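Long-range contacts in 6-aminohexanoate-dimer hydrolase (Bacillus anthracis, PDB 4GB7), which probably hydrolyses the amide bond of linear 6-aminohexanoate dimers, by-products of nylon manufacture, as a serine hydrolase of the beta-lactamase clan: residues L53-K61 with N128-A139; E275-M283 with E322-P330. All blocks are in the same frame, centred on the assembly; numbering follows the deposited sequence. Where two conformers were deposited one is given.

Contact 1 (L53-K61 with N128-A139); sequences LRWSYTHMK and NGYNESEPHGMA
Y57 and G137 are joined through the backbone: G137 N donates a nearly straight hydrogen bond to Y57 O (2.8 Å, 164°). The same carbonyl oxygen sits over the centre of the H136 imidazole, 3.3 Å above its plane. H136 ND1 donates to G137 O at 2.6 Å, in the carbonyl plane and on a lone pair, and NE2 is hydrogen-bonded to the D111 carboxylate, which fixes the ring's rotation; a carboxylate beside NE2 would favour a proton there too, so the ring may be cationic.

The nonpolar contacts exploit small or branched groups. Because G137 has no side chain, Y57 can lie directly on the backbone, G137 CA being 3.7 Å from the Y57 ring centroid in a CH-pi contact. T58 CG2 lies 3.6 Å from Y130 CD1 and 3.7 Å from H136 CD2, whereas OG1, set between the backbone N and the carbonyl carbon (chi1 56°), turns back toward the carbonyls of R54 and W55 at the helix end. The Y130 hydroxyl in turn donates to E134 O, tying its ring to the following turn.

Polar side chains meet at the periphery. The N128 amide stacks on one face of the R54 guanidinium, planes 23° apart, with N128 OD1 3.5 Å from R54 CZ; the guanidinium makes its salt bridge with D111, the partner of H136. K61 NZ and E134 OE1 form a long salt bridge of 3.7 Å, reinforced by a water bonded to both atoms.

Together these contacts fasten a helix end from the N-terminal region to the edge strand 136-137 of an antiparallel sheet. A139 immediately precedes S140, so the segment leads into what is probably the SxxK active-site motif of serine beta-lactamase-like enzymes, with S140 and K143.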
loop_
_atom_site.group_PDB
_atom_site.type_symbol
_atom_site.label_atom_id
_atom_site.label_comp_id
_atom_site.label_asym_id
_atom_site.label_seq_id
_atom_site.Cartn_x
_atom_site.Cartn_y
_atom_site.Cartn_z
ATOM N N LEU A 53 9.141 -7.929 -14.278
ATOM C CA LEU A 53 8.313 -7.150 -13.362
ATOM C C LEU A 53 7.724 -5.879 -14.024
ATOM O O LEU A 53 6.661 -5.424 -13.702
ATOM C CB LEU A 53 9.148 -6.761 -12.142
ATOM C CG LEU A 53 8.503 -5.932 -11.031
ATOM C CD1 LEU A 53 7.356 -6.607 -10.329
ATOM C CD2 LEU A 53 9.549 -5.447 -10.000
ATOM N N ARG A 54 8.432 -5.272 -14.974
ATOM C CA ARG A 54 7.874 -4.103 -15.620
ATOM C C ARG A 54 6.561 -4.405 -16.348
ATOM O O ARG A 54 5.712 -3.540 -16.487
ATOM C CB ARG A 54 8.911 -3.495 -16.581
ATOM C CG ARG A 54 10.225 -3.302 -15.843
ATOM C CD ARG A 54 10.901 -2.049 -16.102
ATOM N NE ARG A 54 10.059 -0.926 -15.755
ATOM C CZ ARG A 54 10.390 0.299 -16.074
ATOM N NH1 ARG A 54 11.477 0.495 -16.815
ATOM N NH2 ARG A 54 9.582 1.297 -15.828
ATOM N N TRP A 55 6.411 -5.658 -16.794
ATOM C CA TRP A 55 5.165 -6.154 -17.367
ATOM C C TRP A 55 4.226 -6.655 -16.313
ATOM O O TRP A 55 3.012 -6.297 -16.308
ATOM C CB TRP A 55 5.444 -7.264 -18.368
ATOM C CG TRP A 55 4.227 -7.667 -19.107
ATOM C CD1 TRP A 55 3.719 -7.135 -20.296
ATOM C CD2 TRP A 55 3.293 -8.702 -18.731
ATOM N NE1 TRP A 55 2.534 -7.737 -20.634
ATOM C CE2 TRP A 55 2.230 -8.693 -19.746
ATOM C CE3 TRP A 55 3.215 -9.611 -17.676
ATOM C CZ2 TRP A 55 1.171 -9.593 -19.715
ATOM C CZ3 TRP A 55 2.123 -10.503 -17.656
ATOM C CH2 TRP A 55 1.128 -10.476 -18.648
ATOM N N SER A 56 4.691 -7.566 -15.472
ATOM C CA SER A 56 3.750 -8.138 -14.501
ATOM C C SER A 56 3.037 -7.075 -13.642
ATOM O O SER A 56 1.798 -7.139 -13.447
ATOM C CB SER A 56 4.455 -9.189 -13.654
ATOM O OG SER A 56 5.389 -8.567 -12.838
ATOM N N TYR A 57 3.791 -6.078 -13.141
ATOM C CA TYR A 57 3.204 -5.030 -12.297
ATOM C C TYR A 57 2.408 -3.963 -13.024
ATOM O O TYR A 57 1.917 -3.025 -12.382
ATOM C CB TYR A 57 4.253 -4.415 -11.317
ATOM C CG TYR A 57 3.978 -4.738 -9.843
ATOM C CD1 TYR A 57 3.612 -5.981 -9.441
ATOM C CD2 TYR A 57 4.091 -3.744 -8.864
ATOM C CE1 TYR A 57 3.337 -6.253 -8.122
ATOM C CE2 TYR A 57 3.812 -3.981 -7.572
ATOM C CZ TYR A 57 3.470 -5.249 -7.175
ATOM O OH TYR A 57 3.173 -5.479 -5.836
ATOM N N THR A 58 2.285 -4.096 -14.353
ATOM C CA THR A 58 1.370 -3.294 -15.157
ATOM C C THR A 58 0.256 -4.136 -15.816
ATOM O O THR A 58 -0.561 -3.598 -16.572
ATOM C CB THR A 58 2.150 -2.490 -16.212
ATOM O OG1 THR A 58 2.923 -3.359 -17.005
ATOM C CG2 THR A 58 3.117 -1.454 -15.515
ATOM N N HIS A 59 0.253 -5.447 -15.552
ATOM C CA HIS A 59 -0.720 -6.380 -16.165
ATOM C C HIS A 59 -1.107 -7.496 -15.238
ATOM O O HIS A 59 -1.276 -8.646 -15.685
ATOM C CB HIS A 59 -0.117 -7.026 -17.408
ATOM C CG HIS A 59 0.277 -6.038 -18.508
ATOM N ND1 HIS A 59 1.464 -5.415 -18.533
ATOM C CD2 HIS A 59 -0.400 -5.629 -19.644
ATOM C CE1 HIS A 59 1.542 -4.634 -19.654
ATOM N NE2 HIS A 59 0.407 -4.767 -20.326
HETATM N N MSE A 60 -1.275 -7.208 -13.958
HETATM C CA MSE A 60 -1.422 -8.298 -12.983
HETATM C C MSE A 60 -2.652 -9.162 -13.278
HETATM O O MSE A 60 -2.617 -10.417 -13.157
HETATM C CB MSE A 60 -1.429 -7.766 -11.535
HETATM C CG MSE A 60 -0.061 -7.400 -10.947
HETATM SE SE MSE A 60 1.180 -8.879 -10.748
HETATM C CE MSE A 60 0.424 -9.762 -9.210
ATOM N N LYS A 61 -3.728 -8.530 -13.724
ATOM C CA LYS A 61 -4.940 -9.292 -14.003
ATOM C C LYS A 61 -4.779 -10.280 -15.179
ATOM O O LYS A 61 -5.622 -11.135 -15.366
ATOM C CB LYS A 61 -6.118 -8.376 -14.261
ATOM C CG LYS A 61 -5.960 -7.425 -15.437
ATOM C CD LYS A 61 -7.253 -6.685 -15.701
ATOM C CE LYS A 61 -7.011 -5.490 -16.590
ATOM N NZ LYS A 61 -8.233 -4.642 -16.688
ATOM N N ASN A 128 7.705 4.131 -19.825
ATOM C CA ASN A 128 7.894 2.761 -20.279
ATOM C C ASN A 128 6.675 2.170 -20.974
ATOM O O ASN A 128 6.474 0.965 -20.946
ATOM C CB ASN A 128 8.378 1.833 -19.115
ATOM C CG ASN A 128 8.911 0.498 -19.596
ATOM O OD1 ASN A 128 8.654 -0.543 -18.969
ATOM N ND2 ASN A 128 9.719 0.528 -20.676
ATOM N N GLY A 129 5.850 3.023 -21.584
ATOM C CA GLY A 129 4.713 2.551 -22.288
ATOM C C GLY A 129 3.548 2.237 -21.403
ATOM O O GLY A 129 2.496 1.779 -21.897
ATOM N N TYR A 130 3.695 2.519 -20.115
ATOM C CA TYR A 130 2.602 2.217 -19.188
ATOM C C TYR A 130 1.376 3.133 -19.454
ATOM O O TYR A 130 1.492 4.383 -19.520
ATOM C CB TYR A 130 3.063 2.337 -17.753
ATOM C CG TYR A 130 1.939 2.312 -16.739
ATOM C CD1 TYR A 130 1.079 1.223 -16.654
ATOM C CD2 TYR A 130 1.709 3.404 -15.898
ATOM C CE1 TYR A 130 0.102 1.185 -15.693
ATOM C CE2 TYR A 130 0.699 3.373 -14.948
ATOM C CZ TYR A 130 -0.108 2.302 -14.876
ATOM O OH TYR A 130 -1.132 2.352 -13.956
ATOM N N ASN A 131 0.197 2.506 -19.537
ATOM C CA ASN A 131 -1.074 3.180 -19.838
ATOM C C ASN A 131 -1.656 3.729 -18.548
ATOM O O ASN A 131 -1.967 2.974 -17.612
ATOM C CB ASN A 131 -2.045 2.157 -20.502
ATOM C CG ASN A 131 -3.416 2.759 -20.892
ATOM O OD1 ASN A 131 -3.869 3.738 -20.334
ATOM N ND2 ASN A 131 -4.090 2.109 -21.866
ATOM N N GLU A 132 -1.822 5.049 -18.513
ATOM C CA GLU A 132 -2.322 5.759 -17.334
ATOM C C GLU A 132 -3.644 5.238 -16.814
ATOM O O GLU A 132 -3.978 5.417 -15.608
ATOM C CB GLU A 132 -2.478 7.250 -17.627
ATOM C CG GLU A 132 -3.375 7.588 -18.815
ATOM C CD GLU A 132 -3.142 9.001 -19.316
ATOM O OE1 GLU A 132 -2.552 9.167 -20.399
ATOM O OE2 GLU A 132 -3.537 9.960 -18.621
ATOM N N SER A 133 -4.410 4.604 -17.687
ATOM C CA SER A 133 -5.776 4.169 -17.294
ATOM C C SER A 133 -5.858 2.690 -16.890
ATOM O O SER A 133 -6.943 2.202 -16.555
ATOM C CB SER A 133 -6.783 4.475 -18.416
ATOM O OG SER A 133 -6.922 5.880 -18.647
ATOM N N GLU A 134 -4.726 1.992 -16.907
ATOM C CA GLU A 134 -4.679 0.556 -16.544
ATOM C C GLU A 134 -4.177 0.406 -15.129
ATOM O O GLU A 134 -3.218 1.028 -14.742
ATOM C CB GLU A 134 -3.808 -0.251 -17.479
ATOM C CG GLU A 134 -4.381 -0.395 -18.884
ATOM C CD GLU A 134 -5.644 -1.261 -18.972
ATOM O OE1 GLU A 134 -5.867 -2.194 -18.177
ATOM O OE2 GLU A 134 -6.473 -0.996 -19.842
ATOM N N PRO A 135 -4.856 -0.396 -14.316
ATOM C CA PRO A 135 -4.351 -0.509 -12.955
ATOM C C PRO A 135 -2.907 -1.036 -12.848
ATOM O O PRO A 135 -2.501 -1.948 -13.586
ATOM C CB PRO A 135 -5.369 -1.456 -12.311
ATOM C CG PRO A 135 -6.636 -1.208 -13.083
ATOM C CD PRO A 135 -6.177 -1.034 -14.488
ATOM N N HIS A 136 -2.178 -0.554 -11.856
ATOM C CA HIS A 136 -0.791 -0.930 -11.580
ATOM C C HIS A 136 -0.719 -1.661 -10.284
ATOM O O HIS A 136 -1.502 -1.395 -9.377
ATOM C CB HIS A 136 -0.011 0.380 -11.419
ATOM C CG HIS A 136 1.492 0.220 -11.491
ATOM N ND1 HIS A 136 2.231 -0.277 -10.483
ATOM C CD2 HIS A 136 2.378 0.541 -12.521
ATOM C CE1 HIS A 136 3.538 -0.268 -10.849
ATOM N NE2 HIS A 136 3.623 0.208 -12.110
ATOM N N GLY A 137 0.211 -2.596 -10.153
ATOM C CA GLY A 137 0.502 -3.193 -8.837
ATOM C C GLY A 137 0.949 -2.144 -7.837
ATOM O O GLY A 137 1.578 -1.188 -8.179
HETATM N N MSE A 138 0.546 -2.292 -6.590
HETATM C CA MSE A 138 0.912 -1.321 -5.566
HETATM C C MSE A 138 1.516 -1.944 -4.289
HETATM O O MSE A 138 1.787 -1.225 -3.335
HETATM C CB MSE A 138 -0.334 -0.506 -5.182
HETATM C CG MSE A 138 -0.987 0.160 -6.334
HETATM SE SE MSE A 138 -2.279 1.482 -5.821
HETATM C CE MSE A 138 -3.412 0.531 -4.673
ATOM N N ALA A 139 1.722 -3.259 -4.284
ATOM C CA ALA A 139 2.343 -3.945 -3.171
ATOM C C ALA A 139 1.635 -3.499 -1.885
ATOM O O ALA A 139 0.423 -3.524 -1.848
ATOM C CB ALA A 139 3.852 -3.703 -3.135
HETATM O O HOH W 1 -0.274 -5.061 -5.857
HETATM O O HOH W 2 -3.462 -4.254 -17.398
HETATM O O HOH W 3 -1.123 -4.440 -12.674
HETATM O O HOH W 4 -8.301 -2.216 -17.576
#

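Contact 2 (E275-M283 with E322-P330)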
loop_
_atom_site.group_PDB
_atom_site.type_symbol
_atom_site.label_atom_id
_atom_site.label_comp_id
_atom_site.label_asym_id
_atom_site.label_seq_id
_atom_site.Cartn_x
_atom_site.Cartn_y
_atom_site.Cartn_z
ATOM N N GLU A 275 -17.799 -0.480 -2.203
ATOM C CA GLU A 275 -18.973 0.178 -1.647
ATOM C C GLU A 275 -18.604 1.382 -0.764
ATOM O O GLU A 275 -19.227 2.443 -0.769
ATOM C CB GLU A 275 -19.789 -0.849 -0.855
ATOM C CG GLU A 275 -20.458 -1.865 -1.772
ATOM C CD GLU A 275 -21.253 -2.926 -1.069
ATOM O OE1 GLU A 275 -21.410 -2.858 0.143
ATOM O OE2 GLU A 275 -21.776 -3.804 -1.756
ATOM N N ARG A 276 -17.541 1.220 0.009
ATOM C CA ARG A 276 -17.184 2.231 0.990
ATOM C C ARG A 276 -16.322 3.361 0.446
ATOM O O ARG A 276 -16.330 4.475 1.000
ATOM C CB ARG A 276 -16.497 1.561 2.162
ATOM C CG ARG A 276 -17.407 0.667 2.977
ATOM C CD ARG A 276 -16.624 -0.262 3.883
ATOM N NE ARG A 276 -17.519 -1.048 4.737
ATOM C CZ ARG A 276 -18.046 -0.614 5.886
ATOM N NH1 ARG A 276 -17.735 0.591 6.398
ATOM N NH2 ARG A 276 -18.871 -1.412 6.566
ATOM N N ILE A 277 -15.520 3.086 -0.574
ATOM C CA ILE A 277 -14.511 4.033 -1.006
ATOM C C ILE A 277 -14.529 4.213 -2.526
ATOM O O ILE A 277 -14.674 5.348 -3.006
ATOM C CB ILE A 277 -13.066 3.642 -0.556
ATOM C CG1 ILE A 277 -12.999 3.554 0.963
ATOM C CG2 ILE A 277 -12.016 4.539 -1.247
ATOM C CD1 ILE A 277 -11.714 2.936 1.502
ATOM N N TRP A 278 -14.371 3.127 -3.261
ATOM C CA TRP A 278 -14.031 3.216 -4.715
ATOM C C TRP A 278 -15.175 3.770 -5.558
ATOM O O TRP A 278 -14.970 4.249 -6.657
ATOM C CB TRP A 278 -13.542 1.856 -5.304
ATOM C CG TRP A 278 -12.412 2.083 -6.261
ATOM C CD1 TRP A 278 -12.466 2.243 -7.630
ATOM C CD2 TRP A 278 -11.030 2.270 -5.886
ATOM N NE1 TRP A 278 -11.214 2.500 -8.135
ATOM C CE2 TRP A 278 -10.304 2.569 -7.114
ATOM C CE3 TRP A 278 -10.337 2.235 -4.680
ATOM C CZ2 TRP A 278 -8.930 2.775 -7.110
ATOM C CZ3 TRP A 278 -8.964 2.470 -4.687
ATOM C CH2 TRP A 278 -8.277 2.702 -5.864
ATOM N N SER A 279 -16.394 3.618 -5.072
ATOM C CA SER A 279 -17.582 4.091 -5.751
ATOM C C SER A 279 -17.990 5.488 -5.262
ATOM O O SER A 279 -18.940 6.032 -5.791
ATOM C CB SER A 279 -18.747 3.142 -5.525
ATOM O OG SER A 279 -19.156 3.118 -4.183
ATOM N N GLN A 280 -17.284 6.039 -4.258
ATOM C CA GLN A 280 -17.731 7.219 -3.519
ATOM C C GLN A 280 -16.943 8.477 -3.746
ATOM O O GLN A 280 -17.378 9.525 -3.294
ATOM C CB GLN A 280 -17.673 6.924 -2.015
ATOM C CG GLN A 280 -18.469 5.677 -1.628
ATOM C CD GLN A 280 -19.912 5.972 -1.663
ATOM O OE1 GLN A 280 -20.373 6.860 -0.942
ATOM N NE2 GLN A 280 -20.659 5.242 -2.496
ATOM N N ILE A 281 -15.800 8.423 -4.448
ATOM C CA ILE A 281 -14.957 9.636 -4.550
ATOM C C ILE A 281 -14.526 9.985 -5.978
ATOM O O ILE A 281 -13.433 10.533 -6.196
ATOM C CB ILE A 281 -13.747 9.631 -3.564
ATOM C CG1 ILE A 281 -12.736 8.494 -3.896
ATOM C CG2 ILE A 281 -14.245 9.443 -2.104
ATOM C CD1 ILE A 281 -11.463 8.567 -3.065
ATOM N N GLY A 282 -15.391 9.641 -6.940
ATOM C CA GLY A 282 -15.218 10.085 -8.337
ATOM C C GLY A 282 -14.102 9.387 -9.083
ATOM O O GLY A 282 -13.584 9.931 -10.089
HETATM N N MSE A 283 -13.758 8.177 -8.653
HETATM C CA MSE A 283 -12.690 7.375 -9.318
HETATM C C MSE A 283 -13.007 7.155 -10.803
HETATM O O MSE A 283 -14.150 6.910 -11.176
HETATM C CB MSE A 283 -12.609 5.996 -8.709
HETATM C CG MSE A 283 -12.326 5.968 -7.185
HETATM SE SE MSE A 283 -10.603 6.842 -6.819
HETATM C CE MSE A 283 -10.282 5.855 -5.186
ATOM N N GLU A 322 -13.338 13.602 4.191
ATOM C CA GLU A 322 -14.472 14.310 3.664
ATOM C C GLU A 322 -14.388 14.446 2.142
ATOM O O GLU A 322 -13.334 14.812 1.605
ATOM C CB GLU A 322 -14.532 15.694 4.311
ATOM C CG GLU A 322 -15.859 16.381 4.071
ATOM C CD GLU A 322 -16.000 17.692 4.794
ATOM O OE1 GLU A 322 -15.354 17.898 5.840
ATOM O OE2 GLU A 322 -16.780 18.524 4.313
ATOM N N TYR A 323 -15.515 14.178 1.472
ATOM C CA TYR A 323 -15.681 14.351 -0.015
ATOM C C TYR A 323 -17.020 15.008 -0.287
ATOM O O TYR A 323 -18.059 14.476 0.125
ATOM C CB TYR A 323 -15.604 13.009 -0.724
ATOM C CG TYR A 323 -15.660 13.086 -2.229
ATOM C CD1 TYR A 323 -14.533 13.405 -2.947
ATOM C CD2 TYR A 323 -16.842 12.895 -2.923
ATOM C CE1 TYR A 323 -14.578 13.512 -4.324
ATOM C CE2 TYR A 323 -16.891 12.974 -4.285
ATOM C CZ TYR A 323 -15.754 13.264 -4.984
ATOM O OH TYR A 323 -15.812 13.409 -6.341
ATOM N N ASN A 324 -16.984 16.180 -0.928
ATOM C CA ASN A 324 -18.194 16.964 -1.205
ATOM C C ASN A 324 -19.143 16.965 -0.020
ATOM O O ASN A 324 -20.315 16.640 -0.144
ATOM C CB ASN A 324 -18.884 16.428 -2.432
ATOM C CG ASN A 324 -18.088 16.634 -3.675
ATOM O OD1 ASN A 324 -17.127 17.397 -3.675
ATOM N ND2 ASN A 324 -18.469 15.935 -4.749
ATOM N N GLY A 325 -18.595 17.337 1.137
ATOM C CA GLY A 325 -19.379 17.505 2.341
ATOM C C GLY A 325 -19.828 16.285 3.077
ATOM O O GLY A 325 -20.518 16.439 4.114
ATOM N N LYS A 326 -19.476 15.100 2.561
ATOM C CA LYS A 326 -19.814 13.822 3.208
ATOM C C LYS A 326 -18.580 13.186 3.840
ATOM O O LYS A 326 -17.488 13.170 3.252
ATOM C CB LYS A 326 -20.427 12.841 2.199
ATOM C CG LYS A 326 -21.138 11.654 2.823
ATOM C CD LYS A 326 -22.009 10.940 1.793
ATOM C CE LYS A 326 -22.669 9.712 2.388
ATOM N NZ LYS A 326 -21.651 8.738 2.871
ATOM N N GLN A 327 -18.766 12.644 5.041
ATOM C CA GLN A 327 -17.742 11.908 5.732
ATOM C C GLN A 327 -17.673 10.463 5.205
ATOM O O GLN A 327 -18.275 9.552 5.728
ATOM C CB GLN A 327 -18.027 11.950 7.243
ATOM C CG GLN A 327 -16.801 11.759 8.087
ATOM C CD GLN A 327 -15.789 12.874 7.918
ATOM O OE1 GLN A 327 -16.138 14.061 7.953
ATOM N NE2 GLN A 327 -14.515 12.495 7.744
ATOM N N ILE A 328 -16.868 10.283 4.177
ATOM C CA ILE A 328 -16.650 8.992 3.545
ATOM C C ILE A 328 -15.923 8.030 4.471
ATOM O O ILE A 328 -16.296 6.831 4.561
ATOM C CB ILE A 328 -15.875 9.126 2.221
ATOM C CG1 ILE A 328 -16.560 10.135 1.310
ATOM C CG2 ILE A 328 -15.756 7.764 1.542
ATOM C CD1 ILE A 328 -17.988 9.887 0.986
ATOM N N LEU A 329 -14.886 8.543 5.126
ATOM C CA LEU A 329 -14.104 7.789 6.064
ATOM C C LEU A 329 -13.943 8.595 7.345
ATOM O O LEU A 329 -14.035 9.789 7.343
ATOM C CB LEU A 329 -12.724 7.500 5.444
ATOM C CG LEU A 329 -12.691 6.445 4.325
ATOM C CD1 LEU A 329 -11.285 6.371 3.769
ATOM C CD2 LEU A 329 -13.190 5.093 4.783
ATOM N N PRO A 330 -13.735 7.907 8.480
ATOM C CA PRO A 330 -13.588 8.604 9.733
ATOM C C PRO A 330 -12.488 9.675 9.703
ATOM O O PRO A 330 -11.354 9.427 9.227
ATOM C CB PRO A 330 -13.248 7.480 10.724
ATOM C CG PRO A 330 -13.771 6.249 10.086
ATOM C CD PRO A 330 -13.641 6.451 8.626
HETATM O O HOH W 5 -17.483 4.916 3.300
HETATM O O HOH W 6 -20.200 6.937 2.016
#
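I281 and Y323 meet where a beta hairpin with a type I' turn, Y323 to K326, packs on the end of helix 269-278 and the loop after it. The tyrosine ring lies flat on the loop backbone: I281 CA is 3.8 Å from the ring centroid, a CH-pi contact over the face. I281 CB adds a contact of 3.9 Å to Y323 CD1. With CG anti to the backbone N (chi1 -176°), the ring reaches as far as G282, where a residue without a side chain leaves room for the hydroxyl.

Beside the ring come branched aliphatic side chains. I328 CG2 rests 3.4 Å from R276 O, I328 CG1 meets I281 CG2 at 4.2 Å, and L329 CD2 meets I277 CG1 at 4.1 Å, the I277 and L329 side chains crossing at about a right angle.

Further out, N324 CG lies over the opposite face of the Y323 ring, and N324 and G325 suit the positive phi angles of the tight turn. L329 also touches helices 143-155 and 307-318, and R276 is salt-bridged to E156. Finally, one water donates to both R276 O and I328 O, 2.6 Å from each.

Overall arrangement
Both segments of contact 1 precede those of contact 2 along the chain. The contact centres are about 25 Å apart and their nearest atoms about 5 Å, without touching. Contact 1 involves strand 136-137, at one edge of a four-stranded antiparallel sheet; the two inner strands of that sheet, 287-290 and 303-305, come, in sequence, between the two segments of contact 2. Helix 143-155 is a second link: it starts soon after A139, at the probable catalytic SxxK motif, and touches L329 and P330. Contact 1 thus secures the N-terminal region beside the probable active site, whereas contact 2 joins a helix end and a hairpin farther from the chain's centre.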